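Local atomic coordinates of uncharacterized hypothetical protein (Parabacteroides merdae, PDB entry 4EI0), a protein that is of unknown function but belongs to the DUF4466 family and is built largely from antiparallel beta sheets. Residues Tyr165-Asn170 with His176-Ala181; His207-Ser212 with Ala291-Asn296. One frame throughout, in Å; residues are numbered along the deposited sequence.

Contact 1 (Tyr165-Asn170 with His176-Ala181); sequences YLSFLN and HIYSKA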
ATOM      1  N   TYR B 165     -33.177 -33.094  22.281  1.00 48.97           N
ATOM      2  CA  TYR B 165     -34.500 -32.471  22.235  1.00 49.94           C
ATOM      3  C   TYR B 165     -34.346 -31.084  21.682  1.00 46.30           C
ATOM      4  O   TYR B 165     -33.809 -30.212  22.353  1.00 49.71           O
ATOM      5  CB  TYR B 165     -35.116 -32.458  23.633  1.00 44.11           C
ATOM      6  CG  TYR B 165     -35.364 -33.800  24.221  1.00 45.69           C
ATOM      7  CD1 TYR B 165     -36.233 -34.681  23.625  1.00 52.19           C
ATOM      8  CD2 TYR B 165     -34.772 -34.186  25.420  1.00 48.15           C
ATOM      9  CE1 TYR B 165     -36.481 -35.922  24.181  1.00 57.46           C
ATOM     10  CE2 TYR B 165     -35.035 -35.415  25.986  1.00 48.19           C
ATOM     11  CZ  TYR B 165     -35.875 -36.287  25.367  1.00 58.70           C
ATOM     12  OH  TYR B 165     -36.134 -37.512  25.936  1.00 62.40           O
ATOM     13  N   LEU B 166     -34.788 -30.897  20.439  1.00 43.85           N
ATOM     14  CA  LEU B 166     -34.682 -29.626  19.747  1.00 45.61           C
ATOM     15  C   LEU B 166     -35.914 -28.753  20.012  1.00 42.57           C
ATOM     16  O   LEU B 166     -37.037 -29.181  19.778  1.00 47.37           O
ATOM     17  CB  LEU B 166     -34.509 -29.829  18.219  1.00 45.91           C
ATOM     18  CG  LEU B 166     -33.186 -30.317  17.640  1.00 50.27           C
ATOM     19  CD1 LEU B 166     -32.708 -31.647  18.214  1.00 50.00           C
ATOM     20  CD2 LEU B 166     -33.340 -30.383  16.121  1.00 42.92           C
ATOM     21  N   SER B 167     -35.694 -27.527  20.484  1.00 49.43           N
ATOM     22  CA  SER B 167     -36.752 -26.510  20.623  1.00 43.42           C
ATOM     23  C   SER B 167     -36.470 -25.334  19.709  1.00 40.15           C
ATOM     24  O   SER B 167     -35.394 -24.719  19.756  1.00 43.65           O
ATOM     25  CB  SER B 167     -36.842 -25.990  22.052  1.00 45.58           C
ATOM     26  OG  SER B 167     -37.889 -25.029  22.169  1.00 48.58           O
ATOM     27  N   PHE B 168     -37.468 -24.972  18.912  1.00 45.61           N
ATOM     28  CA  PHE B 168     -37.402 -23.792  18.068  1.00 43.46           C
ATOM     29  C   PHE B 168     -38.187 -22.648  18.690  1.00 45.62           C
ATOM     30  O   PHE B 168     -38.508 -21.703  17.985  1.00 43.93           O
ATOM     31  CB  PHE B 168     -37.992 -24.104  16.655  1.00 49.15           C
ATOM     32  CG  PHE B 168     -37.318 -25.253  15.959  1.00 44.89           C
ATOM     33  CD1 PHE B 168     -36.114 -25.079  15.288  1.00 43.80           C
ATOM     34  CD2 PHE B 168     -37.854 -26.504  16.021  1.00 41.58           C
ATOM     35  CE1 PHE B 168     -35.500 -26.135  14.671  1.00 41.47           C
ATOM     36  CE2 PHE B 168     -37.239 -27.571  15.423  1.00 45.13           C
ATOM     37  CZ  PHE B 168     -36.071 -27.395  14.750  1.00 43.81           C
ATOM     38  N   LEU B 169     -38.414 -22.664  20.008  1.00 52.01           N
ATOM     39  CA  LEU B 169     -39.318 -21.668  20.642  1.00 44.26           C
ATOM     40  C   LEU B 169     -38.674 -20.622  21.506  1.00 55.08           C
ATOM     41  O   LEU B 169     -39.358 -19.736  21.976  1.00 46.27           O
ATOM     42  CB  LEU B 169     -40.422 -22.398  21.458  1.00 56.96           C
ATOM     43  CG  LEU B 169     -41.225 -23.468  20.646  1.00 60.04           C
ATOM     44  CD1 LEU B 169     -42.321 -24.241  21.393  1.00 61.08           C
ATOM     45  CD2 LEU B 169     -41.830 -22.776  19.416  1.00 54.09           C
ATOM     46  N   ASN B 170     -37.367 -20.680  21.726  1.00 45.16           N
ATOM     47  CA  ASN B 170     -36.752 -19.758  22.612  1.00 42.41           C
ATOM     48  C   ASN B 170     -36.501 -18.409  21.916  1.00 47.88           C
ATOM     49  O   ASN B 170     -36.114 -18.357  20.749  1.00 50.07           O
ATOM     50  CB  ASN B 170     -35.428 -20.326  23.146  1.00 46.29           C
ATOM     51  CG  ASN B 170     -35.604 -21.403  24.187  1.00 43.59           C
ATOM     52  OD1 ASN B 170     -36.698 -21.671  24.689  1.00 54.96           O
ATOM     53  ND2 ASN B 170     -34.504 -22.040  24.528  1.00 54.15           N
ATOM     54  N   HIS B 176     -32.575 -24.604  20.229  1.00 45.46           N
ATOM     55  CA  HIS B 176     -31.867 -24.946  21.464  1.00 46.58           C
ATOM     56  C   HIS B 176     -31.953 -26.420  21.663  1.00 46.17           C
ATOM     57  O   HIS B 176     -33.005 -26.991  21.468  1.00 48.38           O
ATOM     58  CB  HIS B 176     -32.468 -24.191  22.661  1.00 42.98           C
ATOM     59  CG  HIS B 176     -31.684 -24.378  23.954  1.00 51.91           C
ATOM     60  ND1 HIS B 176     -30.655 -23.575  24.317  1.00 54.36           N
ATOM     61  CD2 HIS B 176     -31.760 -25.370  24.913  1.00 53.72           C
ATOM     62  CE1 HIS B 176     -30.164 -24.012  25.504  1.00 47.70           C
ATOM     63  NE2 HIS B 176     -30.812 -25.118  25.840  1.00 54.89           N
ATOM     64  N   ILE B 177     -30.844 -27.053  22.039  1.00 44.99           N
ATOM     65  CA  ILE B 177     -30.800 -28.501  22.281  1.00 45.66           C
ATOM     66  C   ILE B 177     -30.830 -28.721  23.791  1.00 49.66           C
ATOM     67  O   ILE B 177     -29.908 -28.356  24.486  1.00 49.89           O
ATOM     68  CB  ILE B 177     -29.505 -29.178  21.719  1.00 50.08           C
ATOM     69  CG1 ILE B 177     -29.151 -28.711  20.283  1.00 51.15           C
ATOM     70  CG2 ILE B 177     -29.653 -30.667  21.803  1.00 41.73           C
ATOM     71  CD1 ILE B 177     -30.246 -28.886  19.262  1.00 47.68           C
ATOM     72  N   TYR B 178     -31.916 -29.309  24.258  1.00 45.32           N
ATOM     73  CA  TYR B 178     -32.144 -29.725  25.631  1.00 56.65           C
ATOM     74  C   TYR B 178     -31.776 -31.181  25.687  1.00 57.45           C
ATOM     75  O   TYR B 178     -31.911 -31.875  24.705  1.00 55.34           O
ATOM     76  CB  TYR B 178     -33.639 -29.573  26.007  1.00 46.13           C
ATOM     77  CG  TYR B 178     -34.027 -28.118  26.192  1.00 57.40           C
ATOM     78  CD1 TYR B 178     -33.505 -27.378  27.259  1.00 52.35           C
ATOM     79  CD2 TYR B 178     -34.832 -27.458  25.279  1.00 56.04           C
ATOM     80  CE1 TYR B 178     -33.808 -26.030  27.414  1.00 49.61           C
ATOM     81  CE2 TYR B 178     -35.143 -26.095  25.436  1.00 55.72           C
ATOM     82  CZ  TYR B 178     -34.638 -25.398  26.517  1.00 59.60           C
ATOM     83  OH  TYR B 178     -34.926 -24.069  26.698  1.00 59.69           O
ATOM     84  N   SER B 179     -31.320 -31.624  26.843  1.00 54.25           N
ATOM     85  CA  SER B 179     -30.894 -32.997  27.079  1.00 53.57           C
ATOM     86  C   SER B 179     -31.845 -33.736  27.949  1.00 55.79           C
ATOM     87  O   SER B 179     -32.779 -33.173  28.523  1.00 51.57           O
ATOM     88  CB  SER B 179     -29.549 -32.997  27.807  1.00 61.52           C
ATOM     89  OG  SER B 179     -29.679 -32.360  29.074  1.00 66.69           O
ATOM     90  N   LYS B 180     -31.609 -35.027  28.069  1.00 56.93           N
ATOM     91  CA  LYS B 180     -32.392 -35.850  28.948  1.00 58.80           C
ATOM     92  C   LYS B 180     -32.222 -35.413  30.411  1.00 61.61           C
ATOM     93  O   LYS B 180     -33.157 -35.532  31.185  1.00 60.18           O
ATOM     94  CB  LYS B 180     -32.043 -37.321  28.739  1.00 67.18           C
ATOM     95  CG  LYS B 180     -32.555 -37.866  27.403  1.00 66.33           C
ATOM     96  CD  LYS B 180     -32.057 -39.278  27.110  1.00 59.20           C
ATOM     97  CE  LYS B 180     -32.924 -39.943  26.044  1.00 68.87           C
ATOM     98  NZ  LYS B 180     -32.490 -41.294  25.628  1.00 73.82           N
ATOM     99  N   ALA B 181     -31.046 -34.898  30.767  1.00 59.72           N
ATOM    100  CA  ALA B 181     -30.793 -34.401  32.117  1.00 67.98           C
ATOM    101  C   ALA B 181     -31.637 -33.173  32.345  1.00 63.70           C
ATOM    102  O   ALA B 181     -32.218 -33.021  33.410  1.00 65.77           O
ATOM    103  CB  ALA B 181     -29.345 -34.014  32.278  1.00 54.40           C
TER
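Y165-S167 and H176-Y178 run antiparallel, their axes closing to 4.7 Å, with Y165-Y178 and S167-H176 as hydrogen-bonded pairs and L166-I177 as the non-hydrogen-bonded pair between them. In each hydrogen-bonded pair, each residue donates its N-H to the other's carbonyl oxygen; the straightest bond runs from S167 N to H176 O (172°). On the face that carries L166 and I177, I177 CD1 comes within 3.6 Å of L166 CG, the two aliphatic chains lying side by side. Y165, S167, H176 and Y178 share the other face. There H176, with CG anti to its own N (chi1 -174°), lays CD2 3.2 Å above the Y178 ring plane, over its centre, while S167 CB meets the same ring at its edge. The Y178 hydroxyl takes a nearly straight bond from N170 ND2, 3.0 Å from Y178 OH, with the oxygen lying in the amide plane and the ring almost perpendicular to it. K192 NZ bonds both Y178 OH and N170 OD1, and E173 links N170 ND2 to H176 ND1, so the amide is held at both ends. A phenylalanine in place of Y178 would probably leave N170 ND2 and K192 NZ without the hydroxyl they share. Farther along, K180 CG crosses over to Y165 CE2 at 3.8 Å. S167 OG accepts from L169 N, an ST turn starting the connecting loop, and is also hydrogen-bonded to K192 O; S179 N-caps helix 180-185. The whole is a beta hairpin, with strand 176-178 outermost in its sheet and a polar cluster tying the loop to one face.

Contact 2 (His207-Ser212 with Ala291-Asn296); sequences HAFYTS and AYVYIN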
ATOM      1  N   HIS B 207     -29.983 -42.007  11.648  1.00 58.11           N
ATOM      2  CA  HIS B 207     -30.231 -40.721  12.306  1.00 52.84           C
ATOM      3  C   HIS B 207     -31.642 -40.247  12.002  1.00 56.47           C
ATOM      4  O   HIS B 207     -31.975 -40.066  10.868  1.00 52.85           O
ATOM      5  CB  HIS B 207     -29.222 -39.712  11.820  1.00 57.36           C
ATOM      6  CG  HIS B 207     -27.775 -40.061  12.157  1.00 59.48           C
ATOM      7  ND1 HIS B 207     -27.256 -39.895  13.380  1.00 58.35           N
ATOM      8  CD2 HIS B 207     -26.735 -40.516  11.359  1.00 68.09           C
ATOM      9  CE1 HIS B 207     -25.968 -40.235  13.375  1.00 61.35           C
ATOM     10  NE2 HIS B 207     -25.643 -40.611  12.133  1.00 57.28           N
ATOM     11  N   ALA B 208     -32.488 -40.056  13.014  1.00 50.86           N
ATOM     12  CA  ALA B 208     -33.910 -39.810  12.824  1.00 46.30           C
ATOM     13  C   ALA B 208     -34.375 -38.592  13.589  1.00 52.56           C
ATOM     14  O   ALA B 208     -33.781 -38.241  14.624  1.00 52.17           O
ATOM     15  CB  ALA B 208     -34.724 -41.032  13.226  1.00 41.35           C
ATOM     16  N   PHE B 209     -35.401 -37.922  13.065  1.00 49.82           N
ATOM     17  CA  PHE B 209     -36.102 -36.843  13.773  1.00 48.64           C
ATOM     18  C   PHE B 209     -37.534 -37.311  13.940  1.00 48.21           C
ATOM     19  O   PHE B 209     -38.196 -37.738  12.981  1.00 50.56           O
ATOM     20  CB  PHE B 209     -36.163 -35.537  13.004  1.00 52.90           C
ATOM     21  CG  PHE B 209     -34.884 -34.734  12.968  1.00 48.93           C
ATOM     22  CD1 PHE B 209     -33.814 -34.972  13.819  1.00 44.72           C
ATOM     23  CD2 PHE B 209     -34.796 -33.652  12.090  1.00 48.32           C
ATOM     24  CE1 PHE B 209     -32.672 -34.165  13.775  1.00 46.22           C
ATOM     25  CE2 PHE B 209     -33.658 -32.868  12.016  1.00 48.45           C
ATOM     26  CZ  PHE B 209     -32.595 -33.106  12.888  1.00 45.68           C
ATOM     27  N   TYR B 210     -38.024 -37.251  15.171  1.00 48.93           N
ATOM     28  CA  TYR B 210     -39.379 -37.656  15.490  1.00 42.37           C
ATOM     29  C   TYR B 210     -40.114 -36.521  16.163  1.00 45.17           C
ATOM     30  O   TYR B 210     -39.515 -35.609  16.688  1.00 51.68           O
ATOM     31  CB  TYR B 210     -39.369 -38.827  16.440  1.00 45.98           C
ATOM     32  CG  TYR B 210     -38.618 -39.999  15.940  1.00 49.39           C
ATOM     33  CD1 TYR B 210     -39.053 -40.678  14.809  1.00 52.77           C
ATOM     34  CD2 TYR B 210     -37.488 -40.474  16.598  1.00 48.95           C
ATOM     35  CE1 TYR B 210     -38.401 -41.799  14.361  1.00 56.72           C
ATOM     36  CE2 TYR B 210     -36.824 -41.621  16.151  1.00 53.15           C
ATOM     37  CZ  TYR B 210     -37.296 -42.279  15.033  1.00 58.40           C
ATOM     38  OH  TYR B 210     -36.658 -43.415  14.538  1.00 56.53           O
ATOM     39  N   THR B 211     -41.426 -36.622  16.174  1.00 49.73           N
ATOM     40  CA  THR B 211     -42.303 -35.606  16.717  1.00 51.61           C
ATOM     41  C   THR B 211     -43.500 -36.318  17.391  1.00 54.67           C
ATOM     42  O   THR B 211     -43.549 -37.540  17.392  1.00 53.86           O
ATOM     43  CB  THR B 211     -42.754 -34.660  15.594  1.00 55.56           C
ATOM     44  OG1 THR B 211     -43.142 -33.412  16.180  1.00 62.73           O
ATOM     45  CG2 THR B 211     -43.920 -35.263  14.795  1.00 58.71           C
ATOM     46  N   SER B 212     -44.451 -35.578  17.973  1.00 58.33           N
ATOM     47  CA  SER B 212     -45.494 -36.186  18.825  1.00 64.44           C
ATOM     48  C   SER B 212     -46.253 -37.313  18.133  1.00 64.28           C
ATOM     49  O   SER B 212     -46.574 -38.311  18.752  1.00 66.19           O
ATOM     50  CB  SER B 212     -46.505 -35.141  19.315  1.00 65.22           C
ATOM     51  OG  SER B 212     -47.284 -34.672  18.225  1.00 78.20           O
ATOM     52  N   ALA B 291     -38.356 -23.137  10.192  1.00 42.69           N
ATOM     53  CA  ALA B 291     -36.896 -23.218  10.361  1.00 39.57           C
ATOM     54  C   ALA B 291     -36.348 -24.147   9.295  1.00 43.57           C
ATOM     55  O   ALA B 291     -37.097 -24.942   8.692  1.00 40.93           O
ATOM     56  CB  ALA B 291     -36.557 -23.747  11.740  1.00 36.08           C
ATOM     57  N   TYR B 292     -35.043 -24.068   9.086  1.00 41.25           N
ATOM     58  CA  TYR B 292     -34.334 -25.018   8.250  1.00 37.26           C
ATOM     59  C   TYR B 292     -33.201 -25.537   9.104  1.00 34.89           C
ATOM     60  O   TYR B 292     -32.349 -24.746   9.585  1.00 38.65           O
ATOM     61  CB  TYR B 292     -33.799 -24.360   6.941  1.00 41.81           C
ATOM     62  CG  TYR B 292     -32.998 -25.314   6.083  1.00 43.84           C
ATOM     63  CD1 TYR B 292     -33.613 -26.416   5.502  1.00 44.45           C
ATOM     64  CD2 TYR B 292     -31.645 -25.157   5.889  1.00 41.31           C
ATOM     65  CE1 TYR B 292     -32.909 -27.333   4.741  1.00 47.07           C
ATOM     66  CE2 TYR B 292     -30.924 -26.072   5.098  1.00 45.13           C
ATOM     67  CZ  TYR B 292     -31.546 -27.176   4.575  1.00 46.49           C
ATOM     68  OH  TYR B 292     -30.872 -28.081   3.767  1.00 51.62           O
ATOM     69  N   VAL B 293     -33.184 -26.846   9.312  1.00 36.31           N
ATOM     70  CA  VAL B 293     -32.154 -27.543  10.078  1.00 40.31           C
ATOM     71  C   VAL B 293     -31.196 -28.240   9.090  1.00 48.42           C
ATOM     72  O   VAL B 293     -31.631 -29.004   8.238  1.00 45.77           O
ATOM     73  CB  VAL B 293     -32.792 -28.597  10.973  1.00 43.31           C
ATOM     74  CG1 VAL B 293     -31.704 -29.291  11.825  1.00 41.76           C
ATOM     75  CG2 VAL B 293     -33.929 -27.971  11.775  1.00 42.70           C
ATOM     76  N   TYR B 294     -29.907 -27.896   9.142  1.00 47.00           N
ATOM     77  CA  TYR B 294     -28.914 -28.427   8.195  1.00 41.09           C
ATOM     78  C   TYR B 294     -28.001 -29.338   8.967  1.00 46.29           C
ATOM     79  O   TYR B 294     -27.551 -28.972  10.035  1.00 49.75           O
ATOM     80  CB  TYR B 294     -28.108 -27.286   7.540  1.00 43.52           C
ATOM     81  CG  TYR B 294     -27.016 -27.809   6.641  1.00 43.54           C
ATOM     82  CD1 TYR B 294     -27.341 -28.393   5.441  1.00 47.34           C
ATOM     83  CD2 TYR B 294     -25.677 -27.746   7.002  1.00 49.72           C
ATOM     84  CE1 TYR B 294     -26.370 -28.889   4.581  1.00 45.62           C
ATOM     85  CE2 TYR B 294     -24.688 -28.255   6.170  1.00 51.65           C
ATOM     86  CZ  TYR B 294     -25.037 -28.802   4.945  1.00 47.85           C
ATOM     87  OH  TYR B 294     -24.120 -29.383   4.114  1.00 52.97           O
ATOM     88  N   ILE B 295     -27.744 -30.524   8.446  1.00 44.67           N
ATOM     89  CA  ILE B 295     -26.836 -31.485   9.081  1.00 43.77           C
ATOM     90  C   ILE B 295     -25.424 -31.258   8.562  1.00 44.81           C
ATOM     91  O   ILE B 295     -25.093 -31.672   7.459  1.00 53.87           O
ATOM     92  CB  ILE B 295     -27.258 -32.940   8.840  1.00 47.30           C
ATOM     93  CG1 ILE B 295     -28.749 -33.175   9.175  1.00 48.62           C
ATOM     94  CG2 ILE B 295     -26.362 -33.920   9.601  1.00 44.47           C
ATOM     95  CD1 ILE B 295     -29.229 -32.801  10.547  1.00 46.00           C
ATOM     96  N   ASN B 296     -24.586 -30.573   9.333  1.00 40.41           N
ATOM     97  CA  ASN B 296     -23.210 -30.287   8.933  1.00 45.73           C
ATOM     98  C   ASN B 296     -22.350 -31.559   8.879  1.00 51.18           C
ATOM     99  O   ASN B 296     -21.542 -31.723   7.969  1.00 54.92           O
ATOM    100  CB  ASN B 296     -22.530 -29.292   9.906  1.00 48.48           C
ATOM    101  CG  ASN B 296     -23.224 -27.956   9.981  1.00 44.64           C
ATOM    102  OD1 ASN B 296     -23.984 -27.707  10.917  1.00 51.40           O
ATOM    103  ND2 ASN B 296     -22.908 -27.056   9.065  1.00 45.41           N
TER
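F209 meets V293 and I295 in an apolar contact between two facing antiparallel sheets, buried in the interior of a beta-sandwich arrangement. Nothing polar is exchanged, and the backbones stay well apart: the nearest alpha carbons, F209 CA and V293 CA, are 10.8 Å from each other, a spacing filled by side chains reaching from both sheets. F209 points across from strand 207-210, and the two aliphatic residues, two positions apart and therefore on one face of strand 289-299, point back at it. The far end of the phenylalanine does the touching. Its CZ lies 4.1 Å from V293 CG1 and again 4.1 Å from I295 CD1, so one ring carbon rests against two methyl groups that are themselves about 4.5 Å apart. V293 CG1 comes up at the ring edge, close to the ring plane, and sits as near to CE2 as to CZ; the isoleucine methyl approaches obliquely. In V293 the CG1 branch extends anti to the backbone N (chi1 -178°), which turns that methyl toward the aromatic edge and leaves CG2 farther from it. These are ordinary van der Waals distances without crowding, and the two segments bury just 91 Å² between them, so this is one point of a wider interface. Within its own sheet the F209 ring also rests on I195 and Y197 of strand 195-199 and on L274 of strand 270-274, the two strands flanking 207-210. On the facing sheet I295 packs on V303 and V305 of strand 302-311, which runs beside 289-299; H207 also reaches V303, adding a second bridge between the two sheets.

The centres of contacts 1 and 2 lie 12 Å apart, and the two touch directly. Both reach the same sheet, where strands 165-167 and 207-210 are separated by strand 195-199. Contact 1 is a local hairpin, whereas contact 2 spans to the opposing sheet. L166 CD2 comes within 4.3 Å of F209 CZ, bringing the hairpin's apolar face up to the ring used in contact 2. F168 reaches the facing sheet itself: its CZ is 3.7 Å from V293 CG2, the methyl turned farther from F209, and its CD1 is 3.8 Å from A291 CB. F168, just past strand 165-167, and F209 thus pack on strand 289-299 together; no active site is known for this protein.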